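Local coordinates for hypothetical protein PA2201 (Pseudomonas aeruginosa, PDB 2FEF), which is of unknown function but is possibly an immunity protein against a PoNe-type DNase toxin, at residues B[12-23]-B[42-53]. Numbering follows the deposited sequence.
Sequences LAEALPLWRNLA and WRELIAALDRFS
Leu16 of helix 12-20 is a knob in a hole made by Ile46, Leu49, Asp50 and Ser53 of segment 42-53, part of helix 35-54. Its CD1 lies 3.6 Å from Asp50 CA, and its CD2 rests by Leu49 CB. One turn earlier, Leu12 CD2 meets the edge of the Phe52 ring in its plane, 3.7 Å from Phe52 CD2. Ile46 fills the middle of the seam with both branches. Its CD1 reaches Trp19 CB, near the indole plane at its edge, and its CG2 touches Arg20 NH2. Arg20 starts away from the partner helix, runs out extended, then turns about its CG-CD bond (chi3 -75°), bringing the guanidinium back. Arg20 NH2 then forms a salt bridge of 2.7 Å to Asp50 OD2, on the anti side but tilted out of the carboxylate plane, the two planes being 57° apart. A water joins Arg20 NH1 to the same OD2. Asp50 OD1 is hydrogen-bonded to Tyr251 OH of a neighbouring subunit. At the far end the Trp42 indole lies edge-on to Trp19 O, and its NE1 makes a weak hydrogen bond to that oxygen (3.3 Å, 134°). Trp19 and Trp42 also touch Leu86 of helix 66-93. This is antiparallel helix packing with a knob-into-hole contact, in the helical PA2201 N-terminal domain-like region.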
loop_
_atom_site.group_PDB
_atom_site.type_symbol
_atom_site.label_atom_id
_atom_site.label_comp_id
_atom_site.label_asym_id
_atom_site.label_seq_id
_atom_site.Cartn_x
_atom_site.Cartn_y
_atom_site.Cartn_z
ATOM N N LEU B 12 0.326 -16.812 8.177
ATOM C CA LEU B 12 0.431 -16.014 6.972
ATOM C C LEU B 12 1.884 -15.768 6.576
ATOM O O LEU B 12 2.215 -15.793 5.373
ATOM C CB LEU B 12 -0.317 -14.662 7.142
ATOM C CG LEU B 12 -0.232 -13.610 6.004
ATOM C CD1 LEU B 12 -0.741 -14.098 4.626
ATOM C CD2 LEU B 12 -0.920 -12.309 6.454
ATOM N N ALA B 13 2.744 -15.478 7.550
ATOM C CA ALA B 13 4.136 -15.121 7.206
ATOM C C ALA B 13 4.843 -16.295 6.509
ATOM O O ALA B 13 5.607 -16.077 5.568
ATOM C CB ALA B 13 4.934 -14.649 8.407
ATOM N N GLU B 14 4.595 -17.513 6.984
ATOM C CA GLU B 14 5.157 -18.718 6.328
ATOM C C GLU B 14 4.582 -18.975 4.934
ATOM O O GLU B 14 5.278 -19.489 4.074
ATOM C CB GLU B 14 5.010 -19.977 7.213
ATOM C CG GLU B 14 6.151 -20.179 8.232
ATOM N N ALA B 15 3.316 -18.631 4.717
ATOM C CA ALA B 15 2.635 -18.929 3.450
ATOM C C ALA B 15 3.100 -17.991 2.341
ATOM O O ALA B 15 3.227 -18.408 1.177
ATOM C CB ALA B 15 1.103 -18.852 3.626
ATOM N N LEU B 16 3.400 -16.728 2.699
ATOM C CA LEU B 16 3.657 -15.707 1.673
ATOM C C LEU B 16 4.729 -16.010 0.638
ATOM O O LEU B 16 4.470 -15.816 -0.530
ATOM C CB LEU B 16 3.897 -14.304 2.278
ATOM C CG LEU B 16 2.591 -13.576 2.613
ATOM C CD1 LEU B 16 2.883 -12.463 3.615
ATOM C CD2 LEU B 16 1.947 -13.029 1.364
ATOM N N PRO B 17 5.945 -16.450 1.052
ATOM C CA PRO B 17 6.936 -16.769 0.026
ATOM C C PRO B 17 6.511 -17.872 -0.933
ATOM O O PRO B 17 6.934 -17.870 -2.096
ATOM C CB PRO B 17 8.143 -17.242 0.847
ATOM C CG PRO B 17 7.970 -16.509 2.154
ATOM C CD PRO B 17 6.511 -16.591 2.400
ATOM N N LEU B 18 5.701 -18.812 -0.448
ATOM C CA LEU B 18 5.166 -19.879 -1.294
ATOM C C LEU B 18 4.180 -19.295 -2.297
ATOM O O LEU B 18 4.239 -19.587 -3.490
ATOM C CB LEU B 18 4.499 -20.946 -0.424
ATOM C CG LEU B 18 5.450 -21.754 0.479
ATOM C CD1 LEU B 18 5.959 -20.874 1.601
ATOM C CD2 LEU B 18 4.761 -22.973 1.076
ATOM N N TRP B 19 3.276 -18.453 -1.822
ATOM C CA TRP B 19 2.295 -17.808 -2.706
ATOM C C TRP B 19 2.921 -16.917 -3.769
ATOM O O TRP B 19 2.517 -16.925 -4.946
ATOM C CB TRP B 19 1.328 -16.958 -1.897
ATOM C CG TRP B 19 0.465 -17.737 -0.957
ATOM C CD1 TRP B 19 0.284 -19.091 -0.922
ATOM C CD2 TRP B 19 -0.349 -17.190 0.073
ATOM N NE1 TRP B 19 -0.595 -19.421 0.085
ATOM C CE2 TRP B 19 -0.992 -18.269 0.715
ATOM C CE3 TRP B 19 -0.578 -15.885 0.534
ATOM C CZ2 TRP B 19 -1.874 -18.091 1.767
ATOM C CZ3 TRP B 19 -1.458 -15.700 1.617
ATOM C CH2 TRP B 19 -2.088 -16.807 2.216
ATOM N N ARG B 20 3.886 -16.116 -3.335
ATOM C CA ARG B 20 4.586 -15.190 -4.214
ATOM C C ARG B 20 5.109 -15.963 -5.413
ATOM O O ARG B 20 5.020 -15.475 -6.561
ATOM C CB ARG B 20 5.692 -14.480 -3.411
ATOM C CG ARG B 20 6.507 -13.505 -4.158
ATOM C CD ARG B 20 7.503 -12.827 -3.246
ATOM N NE ARG B 20 6.826 -11.852 -2.405
ATOM C CZ ARG B 20 6.688 -11.952 -1.088
ATOM N NH1 ARG B 20 7.230 -12.978 -0.416
ATOM N NH2 ARG B 20 6.050 -10.985 -0.434
ATOM N N ASN B 21 5.588 -17.191 -5.168
ATOM C CA ASN B 21 6.105 -18.096 -6.219
ATOM C C ASN B 21 5.073 -18.737 -7.171
ATOM O O ASN B 21 5.453 -19.367 -8.165
ATOM C CB ASN B 21 6.934 -19.238 -5.600
ATOM C CG ASN B 21 8.444 -18.948 -5.539
ATOM O OD1 ASN B 21 8.970 -18.046 -6.199
ATOM N ND2 ASN B 21 9.148 -19.745 -4.735
ATOM N N LEU B 22 3.784 -18.617 -6.857
ATOM C CA LEU B 22 2.720 -19.269 -7.653
ATOM C C LEU B 22 2.460 -18.549 -8.971
ATOM O O LEU B 22 1.882 -19.135 -9.890
ATOM C CB LEU B 22 1.410 -19.378 -6.838
ATOM C CG LEU B 22 1.386 -20.264 -5.578
ATOM C CD1 LEU B 22 0.033 -20.180 -4.856
ATOM C CD2 LEU B 22 1.743 -21.703 -5.866
ATOM N N ALA B 23 2.891 -17.286 -9.074
ATOM C CA ALA B 23 2.830 -16.546 -10.349
ATOM C C ALA B 23 3.671 -17.220 -11.457
ATOM O O ALA B 23 3.482 -16.962 -12.666
ATOM C CB ALA B 23 3.273 -15.104 -10.149
ATOM N N TRP B 42 -1.729 -9.675 -8.808
ATOM C CA TRP B 42 -1.151 -10.657 -7.903
ATOM C C TRP B 42 -0.098 -10.009 -7.015
ATOM O O TRP B 42 -0.180 -10.146 -5.793
ATOM C CB TRP B 42 -0.490 -11.786 -8.713
ATOM C CG TRP B 42 -0.031 -12.958 -7.828
ATOM C CD1 TRP B 42 1.246 -13.250 -7.454
ATOM C CD2 TRP B 42 -0.869 -13.956 -7.234
ATOM N NE1 TRP B 42 1.258 -14.373 -6.659
ATOM C CE2 TRP B 42 -0.023 -14.836 -6.518
ATOM C CE3 TRP B 42 -2.252 -14.192 -7.245
ATOM C CZ2 TRP B 42 -0.513 -15.941 -5.800
ATOM C CZ3 TRP B 42 -2.748 -15.287 -6.535
ATOM C CH2 TRP B 42 -1.870 -16.161 -5.824
ATOM N N ARG B 43 0.882 -9.323 -7.623
ATOM C CA ARG B 43 1.943 -8.638 -6.883
ATOM C C ARG B 43 1.378 -7.646 -5.873
ATOM O O ARG B 43 1.855 -7.562 -4.748
ATOM C CB ARG B 43 2.890 -7.861 -7.813
ATOM C CG ARG B 43 3.840 -8.711 -8.666
ATOM C CD ARG B 43 4.955 -7.804 -9.312
ATOM N NE ARG B 43 5.706 -7.129 -8.260
ATOM C CZ ARG B 43 6.893 -7.514 -7.788
ATOM N NH1 ARG B 43 7.565 -8.533 -8.326
ATOM N NH2 ARG B 43 7.428 -6.850 -6.788
ATOM N N GLU B 44 0.380 -6.874 -6.288
ATOM C CA GLU B 44 -0.276 -5.915 -5.370
ATOM C C GLU B 44 -0.887 -6.567 -4.140
ATOM O O GLU B 44 -0.759 -6.050 -3.019
ATOM C CB GLU B 44 -1.365 -5.105 -6.092
ATOM C CG GLU B 44 -0.830 -4.082 -7.075
ATOM C CD GLU B 44 -1.950 -3.518 -7.981
ATOM O OE1 GLU B 44 -3.125 -3.983 -7.896
ATOM O OE2 GLU B 44 -1.640 -2.664 -8.805
ATOM N N LEU B 45 -1.581 -7.678 -4.334
ATOM C CA LEU B 45 -2.248 -8.372 -3.204
ATOM C C LEU B 45 -1.218 -9.002 -2.293
ATOM O O LEU B 45 -1.329 -8.952 -1.065
ATOM C CB LEU B 45 -3.219 -9.451 -3.727
ATOM C CG LEU B 45 -4.506 -8.856 -4.332
ATOM C CD1 LEU B 45 -5.121 -9.899 -5.282
ATOM C CD2 LEU B 45 -5.469 -8.468 -3.205
ATOM N N ILE B 46 -0.201 -9.595 -2.896
ATOM C CA ILE B 46 0.885 -10.190 -2.113
ATOM C C ILE B 46 1.614 -9.086 -1.294
ATOM O O ILE B 46 1.917 -9.287 -0.108
ATOM C CB ILE B 46 1.859 -10.904 -3.040
ATOM C CG1 ILE B 46 1.206 -12.179 -3.640
ATOM C CG2 ILE B 46 3.168 -11.260 -2.287
ATOM C CD1 ILE B 46 1.173 -13.395 -2.689
ATOM N N ALA B 47 1.914 -7.957 -1.936
ATOM C CA ALA B 47 2.546 -6.800 -1.245
ATOM C C ALA B 47 1.680 -6.270 -0.096
ATOM O O ALA B 47 2.203 -5.940 0.966
ATOM C CB ALA B 47 2.888 -5.662 -2.234
ATOM N N ALA B 48 0.369 -6.214 -0.292
ATOM C CA ALA B 48 -0.566 -5.765 0.767
ATOM C C ALA B 48 -0.536 -6.732 1.975
ATOM O O ALA B 48 -0.512 -6.332 3.133
ATOM C CB ALA B 48 -1.997 -5.669 0.190
ATOM N N LEU B 49 -0.574 -8.017 1.692
ATOM C CA LEU B 49 -0.546 -9.033 2.745
ATOM C C LEU B 49 0.826 -9.094 3.370
ATOM O O LEU B 49 0.944 -9.326 4.566
ATOM C CB LEU B 49 -0.934 -10.415 2.171
ATOM C CG LEU B 49 -2.411 -10.563 1.788
ATOM C CD1 LEU B 49 -2.617 -11.709 0.834
ATOM C CD2 LEU B 49 -3.251 -10.780 3.029
ATOM N N ASP B 50 1.886 -8.874 2.583
ATOM C CA ASP B 50 3.223 -8.865 3.178
ATOM C C ASP B 50 3.371 -7.674 4.155
ATOM O O ASP B 50 3.908 -7.810 5.276
ATOM C CB ASP B 50 4.305 -8.804 2.093
ATOM C CG ASP B 50 5.672 -9.172 2.624
ATOM O OD1 ASP B 50 6.227 -8.426 3.461
ATOM O OD2 ASP B 50 6.218 -10.188 2.166
ATOM N N ARG B 51 2.879 -6.516 3.733
ATOM C CA ARG B 51 2.876 -5.289 4.550
ATOM C C ARG B 51 2.136 -5.528 5.863
ATOM O O ARG B 51 2.606 -5.195 6.969
ATOM C CB ARG B 51 2.197 -4.159 3.728
ATOM C CG ARG B 51 2.041 -2.800 4.440
ATOM C CD ARG B 51 2.221 -1.625 3.464
ATOM N NE ARG B 51 3.196 -1.977 2.427
ATOM C CZ ARG B 51 4.517 -1.818 2.528
ATOM N NH1 ARG B 51 5.048 -1.259 3.595
ATOM N NH2 ARG B 51 5.304 -2.203 1.532
ATOM N N PHE B 52 0.942 -6.104 5.734
ATOM C CA PHE B 52 0.138 -6.489 6.899
ATOM C C PHE B 52 0.909 -7.432 7.849
ATOM O O PHE B 52 0.931 -7.229 9.068
ATOM C CB PHE B 52 -1.162 -7.181 6.455
ATOM C CG PHE B 52 -1.995 -7.713 7.619
ATOM C CD1 PHE B 52 -2.538 -6.828 8.564
ATOM C CD2 PHE B 52 -2.222 -9.080 7.754
ATOM C CE1 PHE B 52 -3.312 -7.319 9.629
ATOM C CE2 PHE B 52 -3.006 -9.574 8.790
ATOM C CZ PHE B 52 -3.537 -8.706 9.737
ATOM N N SER B 53 1.564 -8.422 7.276
ATOM C CA SER B 53 2.358 -9.398 8.065
ATOM C C SER B 53 3.522 -8.752 8.833
ATOM O O SER B 53 4.032 -9.302 9.854
ATOM C CB SER B 53 2.845 -10.549 7.132
ATOM O OG SER B 53 4.070 -10.191 6.474
HETATM O O HOH W 1 7.364 -12.586 2.512
#